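Local structure of isocitrate dehydrogenase [NAD] subunit 1 (Saccharomyces cerevisiae, 3BLX) at residues L10-G15 with L70-I75; R17-L22 with D48-N53. The protein forms, with a second kind of subunit, the octameric enzyme that oxidises and decarboxylates isocitrate to 2-oxoglutarate with NAD in the citric acid cycle, and also binds RNA. All coordinates share one frame; numbering follows the deposited sequence.

Both contacts reach the same sheet and lie away from the annotated sites, their centres about 9 Å apart. Contact 2 joins strands 17-25 and 47-51 by a parallel ladder of five backbone hydrogen bonds, with apolar packing on the Trp49 side. Contact 1 is smaller and looser: the chain leading into strand 13-14 meets the end of helix 60-73 through one good backbone bond and lysine chains. Each is partly buried and each reaches a second copy of this protein. They touch directly. Arg72 NH2 forms a salt bridge with Glu50 OE1 at 2.6 Å, and Asn73 ND2 probably donates a hydrogen bond to Thr21 OG1. Helix 60-73 is thereby tied to strands 17-25 and 47-51.

Contact 1. Residues L10-G15 with L70-I75; sequences LPKKYG and LKRNKI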
ATOM      1  N   LEU E  10       2.305  11.779 -14.621  1.00 51.20           N
ATOM      2  CA  LEU E  10       2.581  12.415 -15.895  1.00 39.04           C
ATOM      3  C   LEU E  10       3.940  13.068 -15.936  1.00 34.40           C
ATOM      4  O   LEU E  10       4.537  13.353 -14.900  1.00 30.46           O
ATOM      5  CB  LEU E  10       1.534  13.484 -16.161  1.00 35.41           C
ATOM      6  CG  LEU E  10       0.216  13.052 -16.791  1.00 38.49           C
ATOM      7  CD1 LEU E  10      -0.507  14.318 -17.117  1.00 24.07           C
ATOM      8  CD2 LEU E  10       0.396  12.192 -18.048  1.00 18.43           C
ATOM      9  N   PRO E  11       4.444  13.290 -17.150  1.00 32.07           N
ATOM     10  CA  PRO E  11       5.729  13.962 -17.357  1.00 24.14           C
ATOM     11  C   PRO E  11       5.714  15.366 -16.777  1.00 20.43           C
ATOM     12  O   PRO E  11       4.727  16.073 -16.947  1.00 31.03           O
ATOM     13  CB  PRO E  11       5.858  13.994 -18.885  1.00 20.04           C
ATOM     14  CG  PRO E  11       5.042  12.841 -19.363  1.00 32.97           C
ATOM     15  CD  PRO E  11       3.905  12.694 -18.389  1.00 28.27           C
ATOM     16  N   LYS E  12       6.795  15.736 -16.088  1.00 21.50           N
ATOM     17  CA  LYS E  12       6.948  17.026 -15.404  1.00 13.99           C
ATOM     18  C   LYS E  12       6.768  18.193 -16.401  1.00 21.02           C
ATOM     19  O   LYS E  12       7.427  18.258 -17.440  1.00 20.78           O
ATOM     20  CB  LYS E  12       8.318  17.059 -14.734  1.00 10.94           C
ATOM     21  CG  LYS E  12       8.691  18.338 -14.057  1.00 20.55           C
ATOM     22  CD  LYS E  12       8.350  18.305 -12.599  1.00 25.55           C
ATOM     23  CE  LYS E  12       9.506  17.932 -11.736  1.00 10.83           C
ATOM     24  NZ  LYS E  12       8.854  17.320 -10.531  1.00 33.89           N
ATOM     25  N   LYS E  13       5.852  19.103 -16.096  1.00 24.61           N
ATOM     26  CA  LYS E  13       5.507  20.155 -17.053  1.00 24.43           C
ATOM     27  C   LYS E  13       4.985  21.445 -16.385  1.00 24.01           C
ATOM     28  O   LYS E  13       3.963  21.455 -15.713  1.00 23.79           O
ATOM     29  CB  LYS E  13       4.506  19.595 -18.049  1.00 14.44           C
ATOM     30  CG  LYS E  13       4.306  20.389 -19.280  1.00 17.00           C
ATOM     31  CD  LYS E  13       3.276  19.693 -20.139  1.00  3.51           C
ATOM     32  CE  LYS E  13       2.884  20.493 -21.384  1.00 15.90           C
ATOM     33  NZ  LYS E  13       1.999  19.704 -22.348  1.00 17.58           N
ATOM     34  N   TYR E  14       5.711  22.537 -16.561  1.00 21.64           N
ATOM     35  CA  TYR E  14       5.239  23.828 -16.097  1.00 17.71           C
ATOM     36  C   TYR E  14       5.061  24.800 -17.257  1.00 31.09           C
ATOM     37  O   TYR E  14       5.984  25.017 -18.043  1.00 22.17           O
ATOM     38  CB  TYR E  14       6.179  24.382 -15.046  1.00 10.26           C
ATOM     39  CG  TYR E  14       6.226  23.504 -13.829  1.00 32.75           C
ATOM     40  CD1 TYR E  14       7.410  22.892 -13.428  1.00 31.62           C
ATOM     41  CD2 TYR E  14       5.077  23.255 -13.101  1.00 30.95           C
ATOM     42  CE1 TYR E  14       7.450  22.064 -12.325  1.00 21.20           C
ATOM     43  CE2 TYR E  14       5.103  22.429 -11.998  1.00 42.57           C
ATOM     44  CZ  TYR E  14       6.290  21.835 -11.607  1.00 30.85           C
ATOM     45  OH  TYR E  14       6.301  21.024 -10.490  1.00 32.88           O
ATOM     46  N   GLY E  15       3.858  25.349 -17.373  1.00 20.96           N
ATOM     47  CA  GLY E  15       3.596  26.379 -18.355  1.00 21.07           C
ATOM     48  C   GLY E  15       3.998  26.032 -19.771  1.00 18.61           C
ATOM     49  O   GLY E  15       4.641  26.819 -20.470  1.00 19.44           O
ATOM     50  N   LEU E  70      14.769  11.009 -12.606  1.00 17.23           N
ATOM     51  CA  LEU E  70      13.741  10.291 -13.359  1.00 17.99           C
ATOM     52  C   LEU E  70      12.454  10.111 -12.582  1.00 24.10           C
ATOM     53  O   LEU E  70      11.385  10.175 -13.160  1.00 25.77           O
ATOM     54  CB  LEU E  70      14.232   8.961 -13.838  1.00 16.74           C
ATOM     55  CG  LEU E  70      15.042   9.089 -15.127  1.00 25.97           C
ATOM     56  CD1 LEU E  70      15.842   7.835 -15.352  1.00 27.07           C
ATOM     57  CD2 LEU E  70      14.151   9.373 -16.316  1.00 22.81           C
ATOM     58  N   LYS E  71      12.550   9.923 -11.272  1.00 17.52           N
ATOM     59  CA  LYS E  71      11.360   9.802 -10.469  1.00 24.17           C
ATOM     60  C   LYS E  71      10.520  11.077 -10.510  1.00 31.72           C
ATOM     61  O   LYS E  71       9.282  11.013 -10.514  1.00 31.64           O
ATOM     62  CB  LYS E  71      11.723   9.417  -9.046  1.00 28.41           C
ATOM     63  CG  LYS E  71      11.878   7.913  -8.890  1.00 33.31           C
ATOM     64  CD  LYS E  71      12.816   7.515  -7.755  1.00 39.83           C
ATOM     65  CE  LYS E  71      12.082   7.143  -6.485  1.00 52.37           C
ATOM     66  NZ  LYS E  71      13.044   6.480  -5.580  1.00 52.99           N
ATOM     67  N   ARG E  72      11.206  12.219 -10.568  1.00 28.85           N
ATOM     68  CA  ARG E  72      10.551  13.508 -10.645  1.00 21.56           C
ATOM     69  C   ARG E  72      10.037  13.806 -12.041  1.00 28.99           C
ATOM     70  O   ARG E  72       8.923  14.255 -12.204  1.00 30.40           O
ATOM     71  CB  ARG E  72      11.506  14.609 -10.229  1.00 19.34           C
ATOM     72  CG  ARG E  72      11.943  14.565  -8.794  1.00 20.53           C
ATOM     73  CD  ARG E  72      12.554  15.888  -8.380  1.00 30.99           C
ATOM     74  NE  ARG E  72      13.822  16.125  -9.059  1.00 32.35           N
ATOM     75  CZ  ARG E  72      14.975  15.604  -8.655  1.00 34.16           C
ATOM     76  NH1 ARG E  72      14.998  14.826  -7.581  1.00 31.19           N
ATOM     77  NH2 ARG E  72      16.100  15.856  -9.312  1.00 24.39           N
ATOM     78  N   ASN E  73      10.850  13.552 -13.052  1.00 22.71           N
ATOM     79  CA  ASN E  73      10.497  14.005 -14.392  1.00 22.74           C
ATOM     80  C   ASN E  73       9.751  12.963 -15.218  1.00 19.34           C
ATOM     81  O   ASN E  73       8.972  13.314 -16.086  1.00 15.69           O
ATOM     82  CB  ASN E  73      11.735  14.503 -15.141  1.00 21.36           C
ATOM     83  CG  ASN E  73      12.504  15.543 -14.377  1.00 23.59           C
ATOM     84  OD1 ASN E  73      11.960  16.275 -13.545  1.00 31.26           O
ATOM     85  ND2 ASN E  73      13.784  15.634 -14.672  1.00 24.45           N
ATOM     86  N   LYS E  74      10.016  11.683 -14.951  1.00 20.24           N
ATOM     87  CA  LYS E  74       9.379  10.550 -15.649  1.00 18.25           C
ATOM     88  C   LYS E  74       9.916  10.236 -17.042  1.00 16.54           C
ATOM     89  O   LYS E  74       9.712   9.149 -17.539  1.00 24.07           O
ATOM     90  CB  LYS E  74       7.845  10.710 -15.734  1.00 23.96           C
ATOM     91  CG  LYS E  74       7.156  11.142 -14.442  1.00 19.25           C
ATOM     92  CD  LYS E  74       7.423  10.188 -13.333  1.00 25.51           C
ATOM     93  CE  LYS E  74       6.421  10.351 -12.211  1.00 26.72           C
ATOM     94  NZ  LYS E  74       6.525  11.713 -11.617  1.00 45.38           N
ATOM     95  N   ILE E  75      10.557  11.201 -17.681  1.00 20.64           N
ATOM     96  CA  ILE E  75      11.082  11.045 -19.032  1.00 22.70           C
ATOM     97  C   ILE E  75      12.571  11.370 -19.056  1.00 23.33           C
ATOM     98  O   ILE E  75      13.031  12.332 -18.430  1.00 24.62           O
ATOM     99  CB  ILE E  75      10.341  11.970 -20.021  1.00 20.18           C
ATOM    100  CG1 ILE E  75       8.861  11.665 -19.965  1.00 38.19           C
ATOM    101  CG2 ILE E  75      10.777  11.676 -21.433  1.00 21.56           C
ATOM    102  CD1 ILE E  75       8.540  10.207 -20.338  1.00 29.54           C
TER
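This contact lies at the C-terminal end of helix 60-73, which links the parallel strands 47-51 and 75-80, both paired with strand 17-25, in the isocitrate/isopropylmalate dehydrogenase fold. Residues 10-12, on the way to the short strand 13-14, pass across the turn into strand 75-80. Lys74 leaves the helix with positive phi (78°), while its N still bonds to Leu70 O. The best bond across the contact is Lys12 N to Asn73 O, 3.3 Å. It is nearly straight at the hydrogen, 168°, but the donor stands above the carbonyl plane. Asn73 O also receives a CA-H...O contact from Pro11 CA at 3.5 Å. One carbonyl at the helix end thus meets two consecutive residues.

The Lys12 side chain sets out with CG anti to the backbone N and then bends at chi2 and chi3. This lays it alongside Arg72, both chains pointing the same way. Lys12 CE lies 3.5 Å from Asn73 OD1, and Lys12 NZ makes a weak bond to Arg72 O. The stronger partner of NZ is Asp168 of the second subunit, another copy of this protein. That carboxylate would probably ease the repulsion from the Arg72 guanidinium, which itself pairs with Glu50. Asn73 turns its ND2 to Thr21 and Glu50, so the amide is held by the sheet.

On the other flank the ring of Pro11 crosses Ile75 obliquely, its CB 4.0 Å from Ile75 CG1. Leu302 of helix 289-302 packs on both. Lys74 brings its CG to 3.5 Å from Leu10 O. Its chain bends at chi2 and again at chi4, folding back over the helix end. There Lys74 NZ bonds to Lys71 O at 3.1 Å, in the plane of that carbonyl.

Contact 2. Residues R17-L22 with D48-N53; sequences RFTVTL and DWETIN
Arg17 and Asp48 both carry CG anti to the carbonyl carbon (chi1 -65° and -69°), and Arg17 bends at chi3. The two side chains cross at about a right angle, yet guanidinium and carboxylate lie almost in parallel planes. Arg17 NH1 meets Asp48 OD1 in a salt bridge of 2.7 Å. Arg17 NE bonds instead to His301 O of the second subunit, another copy of this protein. An alanine here would remove the guanidinium, and would probably leave the Asp48 carboxylate less well balanced and weaken the join to the second subunit.

Beyond this pair the strands form a parallel ladder. Thr19, Val20, Thr21 and Leu22 stand beside Asp48, Trp49, Glu50 and Thr51. Phe18 O takes Asp48 N at 2.8 Å, and Asp48 O takes Val20 N at 3.0 Å. Val20 O, Glu50 O and Leu22 O receive Glu50 N, Leu22 N and Ile52 N in turn.

On the Val20 and Leu22 face lies the Trp49 indole. Val20 CG2 reaches its CZ3 from alongside. Leu22, with CG anti to its backbone N, sets CD2 over one face of Trp49 in an off-centre CH-pi contact, 4.3 Å from the centroid of the Trp49 five-membered ring. On the opposite face of the sheet, the extended Glu50 chain passes Thr19 CG2, and its carboxylate pairs with Arg72.

The ladder closes the beta-alpha-beta unit of strand 17-25, helix 27-42 and strand 47-51. Arg37 of helix 27-42 packs on Leu22, Trp49 and Thr51. Helix 60-73 covers the Thr19 and Thr21 face, while strand 75-80 pairs with strand 17-25.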
ATOM      1  N   ARG E  17       6.182  23.955 -20.736  1.00 14.13           N
ATOM      2  CA  ARG E  17       7.546  23.398 -20.830  1.00 27.55           C
ATOM      3  C   ARG E  17       7.779  22.090 -20.062  1.00 23.87           C
ATOM      4  O   ARG E  17       7.542  21.991 -18.844  1.00 18.62           O
ATOM      5  CB  ARG E  17       8.572  24.409 -20.323  1.00 33.31           C
ATOM      6  CG  ARG E  17       8.687  25.656 -21.125  1.00 33.05           C
ATOM      7  CD  ARG E  17       9.993  26.369 -20.800  1.00 39.94           C
ATOM      8  NE  ARG E  17      10.465  26.974 -22.035  1.00 57.96           N
ATOM      9  CZ  ARG E  17      11.362  26.437 -22.852  1.00 39.74           C
ATOM     10  NH1 ARG E  17      11.961  25.297 -22.546  1.00 42.66           N
ATOM     11  NH2 ARG E  17      11.668  27.074 -23.965  1.00 42.01           N
ATOM     12  N   PHE E  18       8.303  21.097 -20.751  1.00 30.26           N
ATOM     13  CA  PHE E  18       8.658  19.850 -20.084  1.00 24.06           C
ATOM     14  C   PHE E  18      10.046  19.909 -19.485  1.00 24.86           C
ATOM     15  O   PHE E  18      10.948  20.466 -20.081  1.00 32.70           O
ATOM     16  CB  PHE E  18       8.658  18.743 -21.076  1.00 22.48           C
ATOM     17  CG  PHE E  18       7.338  18.489 -21.701  1.00 26.26           C
ATOM     18  CD1 PHE E  18       6.436  17.639 -21.102  1.00 25.19           C
ATOM     19  CD2 PHE E  18       7.013  19.059 -22.922  1.00 36.10           C
ATOM     20  CE1 PHE E  18       5.222  17.367 -21.696  1.00 23.20           C
ATOM     21  CE2 PHE E  18       5.804  18.791 -23.518  1.00 24.51           C
ATOM     22  CZ  PHE E  18       4.908  17.944 -22.903  1.00 27.16           C
ATOM     23  N   THR E  19      10.211  19.353 -18.289  1.00 26.87           N
ATOM     24  CA  THR E  19      11.538  19.124 -17.737  1.00 31.91           C
ATOM     25  C   THR E  19      11.915  17.673 -18.001  1.00 29.56           C
ATOM     26  O   THR E  19      11.277  16.785 -17.476  1.00 32.31           O
ATOM     27  CB  THR E  19      11.577  19.354 -16.229  1.00 24.24           C
ATOM     28  OG1 THR E  19      11.172  20.692 -15.959  1.00 36.55           O
ATOM     29  CG2 THR E  19      12.983  19.144 -15.702  1.00 20.26           C
ATOM     30  N   VAL E  20      12.917  17.423 -18.837  1.00 23.32           N
ATOM     31  CA  VAL E  20      13.374  16.048 -19.007  1.00 27.17           C
ATOM     32  C   VAL E  20      14.808  15.791 -18.531  1.00 18.34           C
ATOM     33  O   VAL E  20      15.699  16.609 -18.683  1.00 15.55           O
ATOM     34  CB  VAL E  20      13.128  15.494 -20.429  1.00 22.19           C
ATOM     35  CG1 VAL E  20      12.231  16.444 -21.216  1.00 12.86           C
ATOM     36  CG2 VAL E  20      14.428  15.200 -21.119  1.00 18.95           C
ATOM     37  N   THR E  21      14.997  14.641 -17.908  1.00 21.84           N
ATOM     38  CA  THR E  21      16.313  14.217 -17.456  1.00 22.63           C
ATOM     39  C   THR E  21      17.250  13.988 -18.645  1.00 29.91           C
ATOM     40  O   THR E  21      16.869  13.361 -19.658  1.00 26.05           O
ATOM     41  CB  THR E  21      16.211  12.951 -16.584  1.00 22.18           C
ATOM     42  OG1 THR E  21      15.406  13.241 -15.448  1.00 21.58           O
ATOM     43  CG2 THR E  21      17.578  12.492 -16.073  1.00 17.51           C
ATOM     44  N   LEU E  22      18.462  14.525 -18.536  1.00 23.66           N
ATOM     45  CA  LEU E  22      19.473  14.317 -19.561  1.00 30.80           C
ATOM     46  C   LEU E  22      20.695  13.707 -18.904  1.00 31.63           C
ATOM     47  O   LEU E  22      21.281  14.295 -17.991  1.00 28.27           O
ATOM     48  CB  LEU E  22      19.851  15.635 -20.240  1.00 24.34           C
ATOM     49  CG  LEU E  22      20.777  15.461 -21.436  1.00 27.29           C
ATOM     50  CD1 LEU E  22      20.177  14.495 -22.393  1.00 36.01           C
ATOM     51  CD2 LEU E  22      20.943  16.756 -22.102  1.00 31.53           C
ATOM     52  N   ASP E  48      13.175  21.829 -21.111  1.00 28.71           N
ATOM     53  CA  ASP E  48      14.273  22.208 -20.233  1.00 25.21           C
ATOM     54  C   ASP E  48      15.014  20.954 -19.763  1.00 32.17           C
ATOM     55  O   ASP E  48      14.422  20.043 -19.194  1.00 31.44           O
ATOM     56  CB  ASP E  48      13.748  22.979 -19.027  1.00 35.59           C
ATOM     57  CG  ASP E  48      13.197  24.374 -19.385  1.00 60.81           C
ATOM     58  OD1 ASP E  48      13.575  24.931 -20.440  1.00 58.11           O
ATOM     59  OD2 ASP E  48      12.390  24.916 -18.590  1.00 55.37           O
ATOM     60  N   TRP E  49      16.311  20.893 -20.012  1.00 33.12           N
ATOM     61  CA  TRP E  49      17.082  19.737 -19.591  1.00 23.33           C
ATOM     62  C   TRP E  49      17.454  19.836 -18.129  1.00 32.56           C
ATOM     63  O   TRP E  49      17.864  20.888 -17.658  1.00 33.18           O
ATOM     64  CB  TRP E  49      18.338  19.619 -20.416  1.00 23.85           C
ATOM     65  CG  TRP E  49      18.094  19.639 -21.899  1.00 34.92           C
ATOM     66  CD1 TRP E  49      18.390  20.649 -22.761  1.00 22.99           C
ATOM     67  CD2 TRP E  49      17.527  18.585 -22.690  1.00 32.64           C
ATOM     68  NE1 TRP E  49      18.033  20.298 -24.032  1.00 33.46           N
ATOM     69  CE2 TRP E  49      17.509  19.034 -24.023  1.00 26.83           C
ATOM     70  CE3 TRP E  49      17.042  17.305 -22.400  1.00 18.29           C
ATOM     71  CZ2 TRP E  49      17.033  18.256 -25.062  1.00 20.88           C
ATOM     72  CZ3 TRP E  49      16.543  16.541 -23.441  1.00 20.69           C
ATOM     73  CH2 TRP E  49      16.550  17.013 -24.750  1.00 27.70           C
ATOM     74  N   GLU E  50      17.283  18.742 -17.401  1.00 32.01           N
ATOM     75  CA  GLU E  50      17.806  18.666 -16.048  1.00 26.07           C
ATOM     76  C   GLU E  50      18.957  17.708 -16.177  1.00 33.39           C
ATOM     77  O   GLU E  50      18.796  16.501 -16.071  1.00 32.78           O
ATOM     78  CB  GLU E  50      16.774  18.123 -15.092  1.00 21.64           C
ATOM     79  CG  GLU E  50      17.258  17.992 -13.634  1.00 35.64           C
ATOM     80  CD  GLU E  50      16.143  17.582 -12.628  1.00 58.41           C
ATOM     81  OE1 GLU E  50      16.467  16.981 -11.586  1.00 59.57           O
ATOM     82  OE2 GLU E  50      14.943  17.857 -12.863  1.00 69.89           O
ATOM     83  N   THR E  51      20.122  18.258 -16.457  1.00 31.99           N
ATOM     84  CA  THR E  51      21.245  17.445 -16.849  1.00 37.11           C
ATOM     85  C   THR E  51      21.981  16.840 -15.642  1.00 33.24           C
ATOM     86  O   THR E  51      22.230  17.503 -14.656  1.00 29.54           O
ATOM     87  CB  THR E  51      22.156  18.190 -17.877  1.00 34.56           C
ATOM     88  OG1 THR E  51      23.508  17.795 -17.693  1.00 39.49           O
ATOM     89  CG2 THR E  51      22.050  19.683 -17.725  1.00 41.62           C
ATOM     90  N   ILE E  52      22.264  15.545 -15.715  1.00 29.91           N
ATOM     91  CA  ILE E  52      22.859  14.833 -14.593  1.00 44.90           C
ATOM     92  C   ILE E  52      24.271  14.385 -14.933  1.00 49.07           C
ATOM     93  O   ILE E  52      24.488  13.635 -15.895  1.00 42.75           O
ATOM     94  CB  ILE E  52      22.051  13.559 -14.182  1.00 40.63           C
ATOM     95  CG1 ILE E  52      20.577  13.871 -13.942  1.00 32.80           C
ATOM     96  CG2 ILE E  52      22.659  12.945 -12.929  1.00 22.77           C
ATOM     97  CD1 ILE E  52      20.348  14.818 -12.761  1.00 26.08           C
ATOM     98  N   ASN E  53      25.222  14.839 -14.123  1.00 45.13           N
ATOM     99  CA  ASN E  53      26.642  14.563 -14.321  1.00 44.18           C
ATOM    100  C   ASN E  53      27.116  13.362 -13.521  1.00 31.60           C
ATOM    101  O   ASN E  53      27.417  13.460 -12.342  1.00 43.54           O
ATOM    102  CB  ASN E  53      27.468  15.790 -13.929  1.00 76.49           C
ATOM    103  CG  ASN E  53      26.979  17.066 -14.607  1.00 89.96           C
ATOM    104  OD1 ASN E  53      27.199  17.258 -15.813  1.00 56.93           O
ATOM    105  ND2 ASN E  53      26.317  17.952 -13.833  1.00 53.29           N
TER